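Local atomic coordinates of succinate-semialdehyde dehydrogenase (NAD(P)(+)) (Marinobacter aquaeolei, PDB entry 3RH9), a protein that probably oxidises succinate semialdehyde to succinate with a nicotinamide dinucleotide as electron acceptor, as a member of the aldehyde dehydrogenase family. Residues A[138-148]-A[472-483]. Residues are numbered along the deposited sequence; the frame is centred on the assembly and turned at random.
Sequences DCTWTVHYRPV and FEFVEAQTVPRG
F472 turns its ring edge onto the face of Y145 in a T-shaped stack, with CE2 of F472 over the middle of the tyrosine ring, centroids 4.9 Å apart and planes at 87°; CB of A477 also touches the Y145 ring. Farther along the same face of the sheet, the W141 indole carries P481 on one face: P481 CB lies 3.5 Å from the centroid of the six-membered ring, a CH-pi contact almost on the ring normal. The methyl CG2 of T479 meets the edge of the indole, 3.6 Å from W141 CE3. On the other face of the sheet the guanidinium of R146 lies flat across CB of H144 and presents its edge to Q478. NE and NH2 of R146 both donate to Q478 OE1, at 2.7 and 2.8 Å, with the amide plane turned 82° from the guanidinium. NH2 lies nearly in line with the C=O bond of Q478, whereas NE sits above the carbonyl plane. Q478 reaches this site because its CG is anti to the backbone N (chi1 -170°) and the chain stays extended; its NE2 turns to the carbonyls of A432 and F437 of the second subunit. Paired backbone bonds at T140–R482, T142–V480, H144–Q478 and R146–E476 fix the antiparallel register, and V148 N continues it to F474 O at 3.1 Å. Strand 140-147 is the middle of a three-stranded antiparallel sheet, between 130-131 and 475-482, projecting from the body of the subunit as the oligomerisation arm of aldehyde dehydrogenases. The second subunit packs against it, with its R464 salt-bridged to E476, while at the base F474 and V148 meet strand 229-233 and F474 packs on helix 162-174.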
loop_
_atom_site.group_PDB
_atom_site.type_symbol
_atom_site.label_atom_id
_atom_site.label_comp_id
_atom_site.label_asym_id
_atom_site.label_seq_id
_atom_site.Cartn_x
_atom_site.Cartn_y
_atom_site.Cartn_z
ATOM N N ASP A 138 5.984 -29.820 5.021
ATOM C CA ASP A 138 7.162 -30.545 4.556
ATOM C C ASP A 138 8.125 -29.734 3.694
ATOM O O ASP A 138 9.000 -30.310 3.056
ATOM C CB ASP A 138 6.733 -31.804 3.790
ATOM C CG ASP A 138 6.483 -33.010 4.705
ATOM O OD1 ASP A 138 5.949 -32.831 5.827
ATOM O OD2 ASP A 138 6.819 -34.152 4.289
ATOM N N CYS A 139 7.975 -28.411 3.699
ATOM C CA CYS A 139 8.800 -27.513 2.884
ATOM C C CYS A 139 9.690 -26.584 3.693
ATOM O O CYS A 139 9.409 -26.294 4.860
ATOM C CB CYS A 139 7.914 -26.662 1.993
ATOM S SG CYS A 139 6.889 -27.630 0.901
ATOM N N THR A 140 10.768 -26.123 3.064
ATOM C CA THR A 140 11.612 -25.070 3.621
ATOM C C THR A 140 11.178 -23.778 2.966
ATOM O O THR A 140 11.133 -23.705 1.743
ATOM C CB THR A 140 13.093 -25.310 3.282
ATOM O OG1 THR A 140 13.570 -26.461 3.982
ATOM C CG2 THR A 140 13.939 -24.128 3.680
ATOM N N TRP A 141 10.855 -22.757 3.756
ATOM C CA TRP A 141 10.214 -21.563 3.198
ATOM C C TRP A 141 11.113 -20.340 3.142
ATOM O O TRP A 141 11.587 -19.849 4.161
ATOM C CB TRP A 141 8.948 -21.206 3.973
ATOM C CG TRP A 141 7.896 -22.243 3.917
ATOM C CD1 TRP A 141 7.933 -23.473 4.490
ATOM C CD2 TRP A 141 6.630 -22.144 3.259
ATOM N NE1 TRP A 141 6.769 -24.158 4.228
ATOM C CE2 TRP A 141 5.951 -23.360 3.477
ATOM C CE3 TRP A 141 6.002 -21.147 2.514
ATOM C CZ2 TRP A 141 4.681 -23.599 2.972
ATOM C CZ3 TRP A 141 4.750 -21.390 2.016
ATOM C CH2 TRP A 141 4.101 -22.601 2.243
ATOM N N THR A 142 11.328 -19.824 1.946
ATOM C CA THR A 142 12.165 -18.652 1.837
ATOM C C THR A 142 11.388 -17.454 1.313
ATOM O O THR A 142 10.583 -17.568 0.390
ATOM C CB THR A 142 13.408 -18.921 0.977
ATOM O OG1 THR A 142 14.168 -19.977 1.570
ATOM C CG2 THR A 142 14.283 -17.688 0.901
ATOM N N VAL A 143 11.643 -16.302 1.919
ATOM C CA VAL A 143 11.008 -15.069 1.511
ATOM C C VAL A 143 12.018 -14.137 0.847
ATOM O O VAL A 143 13.020 -13.763 1.443
ATOM C CB VAL A 143 10.345 -14.369 2.718
ATOM C CG1 VAL A 143 9.901 -12.975 2.332
ATOM C CG2 VAL A 143 9.176 -15.185 3.224
ATOM N N HIS A 144 11.748 -13.770 -0.395
ATOM C CA HIS A 144 12.623 -12.866 -1.136
ATOM C C HIS A 144 11.964 -11.514 -1.318
ATOM O O HIS A 144 10.745 -11.392 -1.341
ATOM C CB HIS A 144 12.926 -13.432 -2.518
ATOM C CG HIS A 144 13.749 -14.676 -2.499
ATOM N ND1 HIS A 144 13.194 -15.936 -2.398
ATOM C CD2 HIS A 144 15.087 -14.862 -2.584
ATOM C CE1 HIS A 144 14.154 -16.843 -2.416
ATOM N NE2 HIS A 144 15.313 -16.217 -2.536
ATOM N N TYR A 145 12.775 -10.484 -1.460
ATOM C CA TYR A 145 12.233 -9.172 -1.779
ATOM C C TYR A 145 12.756 -8.737 -3.157
ATOM O O TYR A 145 13.858 -8.215 -3.270
ATOM C CB TYR A 145 12.572 -8.192 -0.655
ATOM C CG TYR A 145 12.056 -8.687 0.676
ATOM C CD1 TYR A 145 10.720 -8.561 1.008
ATOM C CD2 TYR A 145 12.897 -9.319 1.581
ATOM C CE1 TYR A 145 10.228 -9.034 2.213
ATOM C CE2 TYR A 145 12.414 -9.809 2.783
ATOM C CZ TYR A 145 11.077 -9.662 3.095
ATOM O OH TYR A 145 10.588 -10.130 4.292
ATOM N N ARG A 146 11.976 -9.006 -4.204
ATOM C CA ARG A 146 12.361 -8.669 -5.583
ATOM C C ARG A 146 12.078 -7.200 -5.896
ATOM O O ARG A 146 11.170 -6.589 -5.318
ATOM C CB ARG A 146 11.573 -9.510 -6.613
ATOM C CG ARG A 146 11.381 -10.970 -6.296
ATOM C CD ARG A 146 12.669 -11.712 -6.389
ATOM N NE ARG A 146 12.486 -13.135 -6.165
ATOM C CZ ARG A 146 13.483 -13.995 -5.998
ATOM N NH1 ARG A 146 14.735 -13.563 -6.024
ATOM N NH2 ARG A 146 13.230 -15.283 -5.800
ATOM N N PRO A 147 12.822 -6.636 -6.838
ATOM C CA PRO A 147 12.517 -5.289 -7.322
ATOM C C PRO A 147 11.098 -5.233 -7.868
ATOM O O PRO A 147 10.756 -6.127 -8.631
ATOM C CB PRO A 147 13.503 -5.111 -8.479
ATOM C CG PRO A 147 14.626 -6.031 -8.168
ATOM C CD PRO A 147 14.050 -7.189 -7.420
ATOM N N VAL A 148 10.292 -4.223 -7.535
ATOM C CA VAL A 148 8.948 -4.169 -8.125
ATOM C C VAL A 148 9.041 -4.055 -9.632
ATOM O O VAL A 148 8.157 -4.489 -10.352
ATOM C CB VAL A 148 8.013 -3.022 -7.574
ATOM C CG1 VAL A 148 7.470 -3.365 -6.199
ATOM C CG2 VAL A 148 8.701 -1.632 -7.595
ATOM N N PHE A 472 11.504 -0.899 2.224
ATOM C CA PHE A 472 10.645 -1.938 1.645
ATOM C C PHE A 472 9.580 -1.429 0.672
ATOM O O PHE A 472 8.730 -2.197 0.232
ATOM C CB PHE A 472 9.979 -2.784 2.742
ATOM C CG PHE A 472 10.892 -3.803 3.343
ATOM C CD1 PHE A 472 11.765 -3.455 4.351
ATOM C CD2 PHE A 472 10.889 -5.109 2.889
ATOM C CE1 PHE A 472 12.614 -4.387 4.893
ATOM C CE2 PHE A 472 11.737 -6.049 3.433
ATOM C CZ PHE A 472 12.602 -5.682 4.429
ATOM N N GLU A 473 9.621 -0.151 0.336
ATOM C CA GLU A 473 8.618 0.407 -0.552
ATOM C C GLU A 473 8.727 -0.148 -1.966
ATOM O O GLU A 473 7.727 -0.558 -2.559
ATOM C CB GLU A 473 8.737 1.931 -0.589
ATOM C CG GLU A 473 8.216 2.627 0.663
ATOM C CD GLU A 473 6.763 3.047 0.524
ATOM O OE1 GLU A 473 5.897 2.172 0.231
ATOM O OE2 GLU A 473 6.496 4.266 0.701
ATOM N N PHE A 474 9.940 -0.161 -2.506
ATOM C CA PHE A 474 10.129 -0.558 -3.894
ATOM C C PHE A 474 10.419 -2.032 -4.136
ATOM O O PHE A 474 11.015 -2.380 -5.149
ATOM C CB PHE A 474 11.211 0.299 -4.535
ATOM C CG PHE A 474 10.863 1.742 -4.555
ATOM C CD1 PHE A 474 11.314 2.587 -3.556
ATOM C CD2 PHE A 474 10.031 2.250 -5.542
ATOM C CE1 PHE A 474 10.983 3.916 -3.564
ATOM C CE2 PHE A 474 9.688 3.578 -5.548
ATOM C CZ PHE A 474 10.167 4.413 -4.559
ATOM N N VAL A 475 9.995 -2.899 -3.227
ATOM C CA VAL A 475 10.168 -4.326 -3.446
ATOM C C VAL A 475 8.845 -5.091 -3.382
ATOM O O VAL A 475 7.895 -4.658 -2.723
ATOM C CB VAL A 475 11.164 -4.915 -2.455
ATOM C CG1 VAL A 475 12.554 -4.450 -2.801
ATOM C CG2 VAL A 475 10.801 -4.503 -1.029
ATOM N N GLU A 476 8.788 -6.212 -4.104
ATOM C CA GLU A 476 7.666 -7.155 -4.014
ATOM C C GLU A 476 8.125 -8.366 -3.222
ATOM O O GLU A 476 9.122 -8.987 -3.568
ATOM C CB GLU A 476 7.234 -7.621 -5.407
ATOM C CG GLU A 476 6.513 -6.595 -6.269
ATOM C CD GLU A 476 5.098 -6.344 -5.788
ATOM O OE1 GLU A 476 4.809 -6.710 -4.623
ATOM O OE2 GLU A 476 4.285 -5.769 -6.562
ATOM N N ALA A 477 7.430 -8.700 -2.149
ATOM C CA ALA A 477 7.831 -9.859 -1.379
ATOM C C ALA A 477 7.399 -11.092 -2.149
ATOM O O ALA A 477 6.362 -11.090 -2.790
ATOM C CB ALA A 477 7.220 -9.834 -0.001
ATOM N N GLN A 478 8.210 -12.136 -2.114
ATOM C CA GLN A 478 7.910 -13.339 -2.865
ATOM C C GLN A 478 8.207 -14.503 -1.953
ATOM O O GLN A 478 9.346 -14.644 -1.467
ATOM C CB GLN A 478 8.767 -13.431 -4.132
ATOM C CG GLN A 478 8.357 -14.538 -5.089
ATOM C CD GLN A 478 9.324 -14.711 -6.267
ATOM O OE1 GLN A 478 10.510 -14.932 -6.071
ATOM N NE2 GLN A 478 8.811 -14.629 -7.488
ATOM N N THR A 479 7.180 -15.323 -1.708
ATOM C CA THR A 479 7.344 -16.516 -0.896
ATOM C C THR A 479 7.630 -17.754 -1.748
ATOM O O THR A 479 6.882 -18.081 -2.669
ATOM C CB THR A 479 6.147 -16.740 0.041
ATOM O OG1 THR A 479 6.196 -15.775 1.095
ATOM C CG2 THR A 479 6.217 -18.117 0.650
ATOM N N VAL A 480 8.722 -18.439 -1.431
ATOM C CA VAL A 480 9.136 -19.626 -2.171
ATOM C C VAL A 480 9.335 -20.829 -1.254
ATOM O O VAL A 480 10.402 -21.006 -0.674
ATOM C CB VAL A 480 10.459 -19.369 -2.925
ATOM C CG1 VAL A 480 10.956 -20.645 -3.605
ATOM C CG2 VAL A 480 10.292 -18.239 -3.916
ATOM N N PRO A 481 8.297 -21.659 -1.109
ATOM C CA PRO A 481 8.422 -22.897 -0.344
ATOM C C PRO A 481 9.122 -23.927 -1.204
ATOM O O PRO A 481 8.863 -23.981 -2.411
ATOM C CB PRO A 481 6.976 -23.341 -0.140
ATOM C CG PRO A 481 6.128 -22.396 -0.865
ATOM C CD PRO A 481 6.964 -21.511 -1.703
ATOM N N ARG A 482 9.987 -24.739 -0.608
ATOM C CA ARG A 482 10.666 -25.762 -1.385
ATOM C C ARG A 482 10.401 -27.143 -0.842
ATOM O O ARG A 482 10.636 -27.404 0.332
ATOM C CB ARG A 482 12.162 -25.506 -1.387
ATOM C CG ARG A 482 12.935 -26.508 -2.209
ATOM C CD ARG A 482 14.412 -26.372 -1.992
ATOM N NE ARG A 482 15.136 -27.288 -2.858
ATOM C CZ ARG A 482 16.462 -27.406 -2.896
ATOM N NH1 ARG A 482 17.228 -26.656 -2.107
ATOM N NH2 ARG A 482 17.020 -28.272 -3.741
ATOM N N GLY A 483 9.906 -28.024 -1.696
ATOM C CA GLY A 483 9.813 -29.438 -1.371
ATOM C C GLY A 483 10.959 -30.238 -1.981
ATOM O O GLY A 483 11.313 -31.328 -1.502
#